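PDB 5X6B: O-phospho-L-seryl-tRNA:Cys-tRNA synthase from Methanocaldococcus jannaschii DSM 2661, which probably catalyses the pyridoxal-phosphate-dependent conversion of O-phosphoseryl-tRNA to cysteinyl-tRNA, the second step of tRNA-dependent cysteine synthesis. Local coordinates for residues 196-201 with 225-230; 175-180 with 213-218. All coordinates share one frame; numbering follows the deposited sequence.

Contact 1. Residues 196-201 with 225-230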
ATOM      1  N   LEU B 196      22.498  23.457  -3.084  1.00 62.97           N
ATOM      2  CA  LEU B 196      21.117  23.220  -3.469  1.00 55.78           C
ATOM      3  C   LEU B 196      20.174  24.384  -3.166  1.00 55.50           C
ATOM      4  O   LEU B 196      20.198  24.963  -2.073  1.00 56.77           O
ATOM      5  CB  LEU B 196      20.602  21.956  -2.772  1.00 63.75           C
ATOM      6  CG  LEU B 196      19.202  21.474  -3.163  1.00 55.14           C
ATOM      7  CD1 LEU B 196      19.165  21.099  -4.633  1.00 46.04           C
ATOM      8  CD2 LEU B 196      18.782  20.302  -2.293  1.00 63.38           C
ATOM      9  N   ILE B 197      19.336  24.712  -4.145  1.00 52.52           N
ATOM     10  CA  ILE B 197      18.238  25.649  -3.936  1.00 67.91           C
ATOM     11  C   ILE B 197      16.915  24.893  -3.785  1.00 59.84           C
ATOM     12  O   ILE B 197      16.557  24.066  -4.630  1.00 55.76           O
ATOM     13  CB  ILE B 197      18.132  26.653  -5.090  1.00 70.76           C
ATOM     14  CG1 ILE B 197      19.440  27.426  -5.229  1.00 69.92           C
ATOM     15  CG2 ILE B 197      16.978  27.615  -4.857  1.00 66.82           C
ATOM     16  CD1 ILE B 197      19.481  28.315  -6.433  1.00 80.62           C
ATOM     17  N   LEU B 198      16.196  25.182  -2.705  1.00 61.13           N
ATOM     18  CA  LEU B 198      14.973  24.454  -2.374  1.00 70.85           C
ATOM     19  C   LEU B 198      13.775  25.391  -2.218  1.00 70.15           C
ATOM     20  O   LEU B 198      13.845  26.388  -1.501  1.00 61.66           O
ATOM     21  CB  LEU B 198      15.182  23.641  -1.089  1.00 68.80           C
ATOM     22  CG  LEU B 198      14.099  22.661  -0.625  1.00 61.52           C
ATOM     23  CD1 LEU B 198      14.746  21.463   0.052  1.00 49.85           C
ATOM     24  CD2 LEU B 198      13.113  23.326   0.327  1.00 57.63           C
ATOM     25  N   LEU B 199      12.674  25.063  -2.887  1.00 64.79           N
ATOM     26  CA  LEU B 199      11.448  25.843  -2.749  1.00 69.69           C
ATOM     27  C   LEU B 199      10.264  24.967  -2.345  1.00 64.80           C
ATOM     28  O   LEU B 199       9.880  24.047  -3.069  1.00 54.19           O
ATOM     29  CB  LEU B 199      11.123  26.581  -4.052  1.00 64.87           C
ATOM     30  CG  LEU B 199       9.786  27.333  -4.064  1.00 58.26           C
ATOM     31  CD1 LEU B 199       9.750  28.415  -2.989  1.00 52.51           C
ATOM     32  CD2 LEU B 199       9.504  27.922  -5.438  1.00 49.32           C
ATOM     33  N   THR B 200       9.698  25.251  -1.177  1.00 58.18           N
ATOM     34  CA  THR B 200       8.477  24.591  -0.748  1.00 55.18           C
ATOM     35  C   THR B 200       7.327  25.120  -1.594  1.00 59.56           C
ATOM     36  O   THR B 200       6.839  26.228  -1.357  1.00 61.17           O
ATOM     37  CB  THR B 200       8.191  24.833   0.741  1.00 59.56           C
ATOM     38  OG1 THR B 200       9.313  24.399   1.516  1.00 71.85           O
ATOM     39  CG2 THR B 200       6.966  24.060   1.177  1.00 57.33           C
ATOM     40  N   HIS B 201       6.907  24.333  -2.582  1.00 55.83           N
ATOM     41  CA  HIS B 201       5.940  24.792  -3.584  1.00 59.50           C
ATOM     42  C   HIS B 201       4.636  25.275  -2.956  1.00 62.46           C
ATOM     43  O   HIS B 201       4.090  26.303  -3.357  1.00 62.25           O
ATOM     44  CB  HIS B 201       5.648  23.682  -4.588  1.00 52.93           C
ATOM     45  CG  HIS B 201       5.071  24.174  -5.874  1.00 55.74           C
ATOM     46  ND1 HIS B 201       4.667  23.326  -6.883  1.00 59.38           N
ATOM     47  CD2 HIS B 201       4.833  25.430  -6.323  1.00 60.54           C
ATOM     48  CE1 HIS B 201       4.202  24.037  -7.895  1.00 58.22           C
ATOM     49  NE2 HIS B 201       4.293  25.317  -7.580  1.00 73.90           N
ATOM     50  N   PRO B 225      21.775  23.733  -8.478  1.00 73.22           N
ATOM     51  CA  PRO B 225      20.681  22.756  -8.557  1.00 65.57           C
ATOM     52  C   PRO B 225      19.429  23.186  -7.790  1.00 63.74           C
ATOM     53  O   PRO B 225      19.525  23.683  -6.663  1.00 49.70           O
ATOM     54  CB  PRO B 225      21.294  21.499  -7.937  1.00 78.32           C
ATOM     55  CG  PRO B 225      22.750  21.626  -8.221  1.00 75.75           C
ATOM     56  CD  PRO B 225      23.056  23.094  -8.123  1.00 62.91           C
ATOM     57  N   PHE B 226      18.270  22.985  -8.414  1.00 67.55           N
ATOM     58  CA  PHE B 226      16.994  23.437  -7.869  1.00 59.94           C
ATOM     59  C   PHE B 226      16.056  22.260  -7.582  1.00 67.81           C
ATOM     60  O   PHE B 226      15.639  21.534  -8.493  1.00 44.32           O
ATOM     61  CB  PHE B 226      16.342  24.430  -8.839  1.00 62.79           C
ATOM     62  CG  PHE B 226      14.988  24.937  -8.400  1.00 59.77           C
ATOM     63  CD1 PHE B 226      14.743  25.269  -7.077  1.00 58.30           C
ATOM     64  CD2 PHE B 226      13.975  25.128  -9.330  1.00 62.10           C
ATOM     65  CE1 PHE B 226      13.503  25.747  -6.681  1.00 59.02           C
ATOM     66  CE2 PHE B 226      12.734  25.613  -8.942  1.00 55.84           C
ATOM     67  CZ  PHE B 226      12.499  25.923  -7.615  1.00 49.13           C
ATOM     68  N   LEU B 227      15.743  22.073  -6.302  1.00 56.96           N
ATOM     69  CA  LEU B 227      14.760  21.081  -5.880  1.00 65.22           C
ATOM     70  C   LEU B 227      13.451  21.752  -5.482  1.00 61.29           C
ATOM     71  O   LEU B 227      13.413  22.571  -4.559  1.00 60.08           O
ATOM     72  CB  LEU B 227      15.293  20.249  -4.711  1.00 66.90           C
ATOM     73  CG  LEU B 227      14.239  19.487  -3.900  1.00 64.66           C
ATOM     74  CD1 LEU B 227      13.591  18.396  -4.730  1.00 67.01           C
ATOM     75  CD2 LEU B 227      14.844  18.909  -2.633  1.00 73.34           C
ATOM     76  N   LEU B 228      12.378  21.404  -6.184  1.00 70.66           N
ATOM     77  CA  LEU B 228      11.049  21.914  -5.862  1.00 62.58           C
ATOM     78  C   LEU B 228      10.290  20.905  -5.004  1.00 52.86           C
ATOM     79  O   LEU B 228       9.988  19.797  -5.456  1.00 47.28           O
ATOM     80  CB  LEU B 228      10.272  22.225  -7.144  1.00 53.80           C
ATOM     81  CG  LEU B 228       8.858  22.794  -7.009  1.00 56.34           C
ATOM     82  CD1 LEU B 228       8.851  24.114  -6.254  1.00 51.37           C
ATOM     83  CD2 LEU B 228       8.225  22.953  -8.379  1.00 46.10           C
ATOM     84  N   ASN B 229      10.007  21.276  -3.759  1.00 47.54           N
ATOM     85  CA  ASN B 229       9.256  20.399  -2.864  1.00 48.86           C
ATOM     86  C   ASN B 229       7.781  20.393  -3.220  1.00 59.51           C
ATOM     87  O   ASN B 229       7.013  21.229  -2.746  1.00 63.20           O
ATOM     88  CB  ASN B 229       9.426  20.817  -1.406  1.00 48.03           C
ATOM     89  CG  ASN B 229       8.715  19.880  -0.449  1.00 51.73           C
ATOM     90  OD1 ASN B 229       8.280  18.797  -0.836  1.00 54.88           O
ATOM     91  ND2 ASN B 229       8.586  20.295   0.806  1.00 57.81           N
ATOM     92  N   CYS B 230       7.387  19.435  -4.046  1.00 55.19           N
ATOM     93  CA  CYS B 230       6.017  19.356  -4.510  1.00 56.57           C
ATOM     94  C   CYS B 230       5.140  18.468  -3.638  1.00 58.06           C
ATOM     95  O   CYS B 230       4.098  17.980  -4.083  1.00 55.61           O
ATOM     96  CB  CYS B 230       5.989  18.867  -5.946  1.00 61.89           C
ATOM     97  SG  CYS B 230       6.569  20.103  -7.104  1.00 64.30           S
TER
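I197 and L227 knit two parallel strands, 196-200 and 226-229 (axes 19° apart), of a beta-alpha-beta unit whose connecting helix is 212-221. I197 uses both backbone polar atoms: its N donates to P225 O at 2.7 Å, and its O accepts from L227 N. L199 repeats the pattern two residues on, donating from N to L227 O at 3.1 Å and accepting from N229 N. A fifth bond, H201 N to N229 O, carries the pairing one residue past strand 196-200.

Apolar contacts lie on both faces. L198 and L227 run side by side, CD1 to CD2 3.7 Å, toward M130 and V129 of helix 122-132. On the other face, F226 has CG anti to its N (chi1 178°), and its ring meets the first strand edge-on, CD1 touching I197 CG2 and CE1 lying 3.6 Å from L199 CB. With an alanine at F226, L199 CB would probably lose its aromatic partner, leaving a gap beside I197 and L199.

At the C-terminal end of the pairing, L228 CD2 makes a CH-pi contact over one face of the H201 ring, offset toward its rim, 4.2 Å from the centroid. N229 ND2 is hydrogen-bonded to N1 of the modified lysine at position 255.

Contact 2. Residues 175-180 with 213-218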
ATOM      1  N   ILE B 175       6.389  34.435   0.635  1.00 70.86           N
ATOM      2  CA  ILE B 175       7.830  34.375   0.424  1.00 62.16           C
ATOM      3  C   ILE B 175       8.310  35.342  -0.660  1.00 74.77           C
ATOM      4  O   ILE B 175       7.714  35.432  -1.734  1.00 67.20           O
ATOM      5  CB  ILE B 175       8.272  32.941   0.042  1.00 61.60           C
ATOM      6  CG1 ILE B 175       7.970  31.970   1.184  1.00 58.10           C
ATOM      7  CG2 ILE B 175       9.747  32.897  -0.320  1.00 70.24           C
ATOM      8  CD1 ILE B 175       8.606  32.357   2.497  1.00 69.57           C
ATOM      9  N   ASN B 176       9.388  36.065  -0.364  1.00 78.81           N
ATOM     10  CA  ASN B 176      10.075  36.871  -1.364  1.00 72.65           C
ATOM     11  C   ASN B 176      10.934  35.979  -2.259  1.00 62.39           C
ATOM     12  O   ASN B 176      12.098  35.720  -1.956  1.00 67.12           O
ATOM     13  CB  ASN B 176      10.938  37.940  -0.685  1.00 79.54           C
ATOM     14  CG  ASN B 176      11.506  38.958  -1.665  1.00 81.43           C
ATOM     15  OD1 ASN B 176      11.507  38.749  -2.879  1.00 80.97           O
ATOM     16  ND2 ASN B 176      12.005  40.066  -1.132  1.00 83.37           N
ATOM     17  N   LEU B 177      10.358  35.508  -3.361  1.00 63.83           N
ATOM     18  CA  LEU B 177      11.063  34.583  -4.245  1.00 80.22           C
ATOM     19  C   LEU B 177      12.302  35.225  -4.867  1.00 71.28           C
ATOM     20  O   LEU B 177      13.289  34.547  -5.157  1.00 66.89           O
ATOM     21  CB  LEU B 177      10.126  34.067  -5.345  1.00 68.36           C
ATOM     22  CG  LEU B 177       8.947  33.217  -4.860  1.00 66.01           C
ATOM     23  CD1 LEU B 177       8.173  32.610  -6.027  1.00 59.61           C
ATOM     24  CD2 LEU B 177       9.421  32.135  -3.907  1.00 67.14           C
ATOM     25  N   GLU B 178      12.249  36.536  -5.059  1.00 81.95           N
ATOM     26  CA  GLU B 178      13.371  37.267  -5.630  1.00 80.29           C
ATOM     27  C   GLU B 178      14.509  37.363  -4.621  1.00 82.81           C
ATOM     28  O   GLU B 178      15.662  37.589  -4.989  1.00 82.69           O
ATOM     29  CB  GLU B 178      12.929  38.662  -6.082  1.00 78.89           C
ATOM     30  CG  GLU B 178      11.846  38.654  -7.166  1.00103.33           C
ATOM     31  CD  GLU B 178      10.444  38.415  -6.621  1.00 93.92           C
ATOM     32  OE1 GLU B 178      10.277  38.363  -5.384  1.00 94.69           O
ATOM     33  OE2 GLU B 178       9.506  38.274  -7.433  1.00 87.96           O
ATOM     34  N   GLY B 179      14.177  37.168  -3.346  1.00 76.98           N
ATOM     35  CA  GLY B 179      15.159  37.206  -2.278  1.00 77.27           C
ATOM     36  C   GLY B 179      16.136  36.042  -2.300  1.00 75.55           C
ATOM     37  O   GLY B 179      17.110  36.027  -1.546  1.00 72.89           O
ATOM     38  N   TYR B 180      15.874  35.060  -3.158  1.00 71.77           N
ATOM     39  CA  TYR B 180      16.770  33.921  -3.309  1.00 72.06           C
ATOM     40  C   TYR B 180      18.131  34.371  -3.815  1.00 77.56           C
ATOM     41  O   TYR B 180      19.158  33.833  -3.403  1.00 76.27           O
ATOM     42  CB  TYR B 180      16.177  32.878  -4.261  1.00 77.19           C
ATOM     43  CG  TYR B 180      15.378  31.798  -3.568  1.00 71.18           C
ATOM     44  CD1 TYR B 180      15.992  30.639  -3.111  1.00 77.03           C
ATOM     45  CD2 TYR B 180      14.011  31.936  -3.370  1.00 78.57           C
ATOM     46  CE1 TYR B 180      15.265  29.646  -2.475  1.00 77.57           C
ATOM     47  CE2 TYR B 180      13.275  30.952  -2.738  1.00 77.75           C
ATOM     48  CZ  TYR B 180      13.906  29.810  -2.293  1.00 78.18           C
ATOM     49  OH  TYR B 180      13.172  28.833  -1.661  1.00 70.17           O
ATOM     50  N   LYS B 213       8.686  29.091 -11.203  1.00 67.31           N
ATOM     51  CA  LYS B 213       9.490  29.396 -12.381  1.00 66.04           C
ATOM     52  C   LYS B 213      10.533  30.464 -12.079  1.00 78.95           C
ATOM     53  O   LYS B 213      11.647  30.422 -12.602  1.00 80.29           O
ATOM     54  CB  LYS B 213       8.604  29.850 -13.543  1.00 56.41           C
ATOM     55  CG  LYS B 213       9.352  29.976 -14.862  1.00 68.25           C
ATOM     56  CD  LYS B 213       8.407  30.241 -16.021  1.00 75.76           C
ATOM     57  CE  LYS B 213       9.145  30.224 -17.350  1.00 75.06           C
ATOM     58  NZ  LYS B 213       8.222  30.431 -18.500  1.00 87.07           N
ATOM     59  N   LYS B 214      10.167  31.415 -11.226  1.00 79.41           N
ATOM     60  CA  LYS B 214      11.058  32.515 -10.882  1.00 68.78           C
ATOM     61  C   LYS B 214      12.285  32.016 -10.128  1.00 77.84           C
ATOM     62  O   LYS B 214      13.410  32.403 -10.443  1.00 87.66           O
ATOM     63  CB  LYS B 214      10.313  33.571 -10.058  1.00 65.94           C
ATOM     64  CG  LYS B 214       9.830  34.769 -10.879  1.00 93.06           C
ATOM     65  CD  LYS B 214      10.886  35.236 -11.886  1.00104.15           C
ATOM     66  CE  LYS B 214      10.630  36.663 -12.360  1.00 85.37           C
ATOM     67  NZ  LYS B 214      11.450  36.995 -13.562  1.00 92.70           N
ATOM     68  N   VAL B 215      12.070  31.155  -9.139  1.00 69.17           N
ATOM     69  CA  VAL B 215      13.182  30.571  -8.397  1.00 67.60           C
ATOM     70  C   VAL B 215      13.979  29.656  -9.317  1.00 61.47           C
ATOM     71  O   VAL B 215      15.188  29.501  -9.167  1.00 73.92           O
ATOM     72  CB  VAL B 215      12.698  29.791  -7.161  1.00 61.44           C
ATOM     73  CG1 VAL B 215      13.877  29.289  -6.355  1.00 57.95           C
ATOM     74  CG2 VAL B 215      11.808  30.674  -6.295  1.00 55.21           C
ATOM     75  N   GLY B 216      13.294  29.068 -10.291  1.00 67.98           N
ATOM     76  CA  GLY B 216      13.950  28.248 -11.290  1.00 70.28           C
ATOM     77  C   GLY B 216      14.884  29.073 -12.151  1.00 74.40           C
ATOM     78  O   GLY B 216      15.998  28.647 -12.459  1.00 81.00           O
ATOM     79  N   LYS B 217      14.436  30.265 -12.536  1.00 76.64           N
ATOM     80  CA  LYS B 217      15.237  31.137 -13.392  1.00 78.62           C
ATOM     81  C   LYS B 217      16.436  31.724 -12.651  1.00 71.94           C
ATOM     82  O   LYS B 217      17.511  31.873 -13.232  1.00 69.00           O
ATOM     83  CB  LYS B 217      14.375  32.254 -13.980  1.00 64.24           C
ATOM     84  CG  LYS B 217      13.509  31.779 -15.131  1.00 68.58           C
ATOM     85  CD  LYS B 217      12.902  32.935 -15.910  1.00 76.64           C
ATOM     86  CE  LYS B 217      12.080  33.852 -15.013  1.00 84.01           C
ATOM     87  NZ  LYS B 217      11.423  34.950 -15.779  1.00 96.63           N
ATOM     88  N   ILE B 218      16.248  32.055 -11.376  1.00 62.81           N
ATOM     89  CA  ILE B 218      17.356  32.460 -10.520  1.00 51.92           C
ATOM     90  C   ILE B 218      18.402  31.349 -10.427  1.00 65.40           C
ATOM     91  O   ILE B 218      19.602  31.598 -10.542  1.00 69.44           O
ATOM     92  CB  ILE B 218      16.875  32.812  -9.100  1.00 64.77           C
ATOM     93  CG1 ILE B 218      15.879  33.971  -9.142  1.00 51.21           C
ATOM     94  CG2 ILE B 218      18.060  33.146  -8.194  1.00 59.07           C
ATOM     95  CD1 ILE B 218      15.328  34.346  -7.778  1.00 61.22           C
TER
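V215 meets Y180 and L177 through both of its methyls: its first torsion (chi1 -176°) places CG1 anti to the backbone N and over the tyrosine ring, while CG2 meets both L177 and the CD2/CE2 side of that ring. I218 stays extended to its tip (chi2 178°), which brings CD1 to the backbone of the opposite segment.

The CH-pi contact is nearly ideal in geometry. V215 CG1 stands 3.8 Å from the centroid of the Y180 ring, only 3° off the ring normal, and its distances to the six ring carbons are almost equal. V215 CG2 lies in the angle between the two partners, 3.7 Å from L177 CD2 and 3.9 Å from Y180 CE2. The I218 methyl CD1 approaches L177 O, packs on Y180 CB at 3.9 Å and lies 4.1 Å from E178 CA. No hydrogen bond crosses the contact, so van der Waals and CH-pi packing carries it.

The segment 175-180 is shaped by a type I turn from N176 to G179, in which N176 OD1 accepts a weak capping bond from G179 N. L177, Y180 and V215 all also touch L199 of strand 194-200. Two neighbouring helices, 179-188 and 212-221, thus pack against each other and against one face of a beta-sheet, the layered alpha/beta arrangement of fold-type I pyridoxal phosphate enzymes.

The segments alternate along the chain, 175-180, 196-201, 213-218 and 225-230, so helix 179-188 leads into strand 194-200, which leads through helix 212-221 to strand 226-229. Contact 1 lies within the seven-stranded mixed sheet; contact 2 is in the helical layer against one face of it, with centres about 10 Å apart. The layers meet directly: Y180 OH lies 2.5 Å from L198 O, a probable hydrogen bond, I197 CG2 packs on Y180 CE1, and V215 CG1 touches F226 CE1 at 3.6 Å. The helical layer packs on the face of the sheet that bears I197, L199 and F226, while N229, on strand 226-229, points to the other face and bonds the cofactor nitrogen.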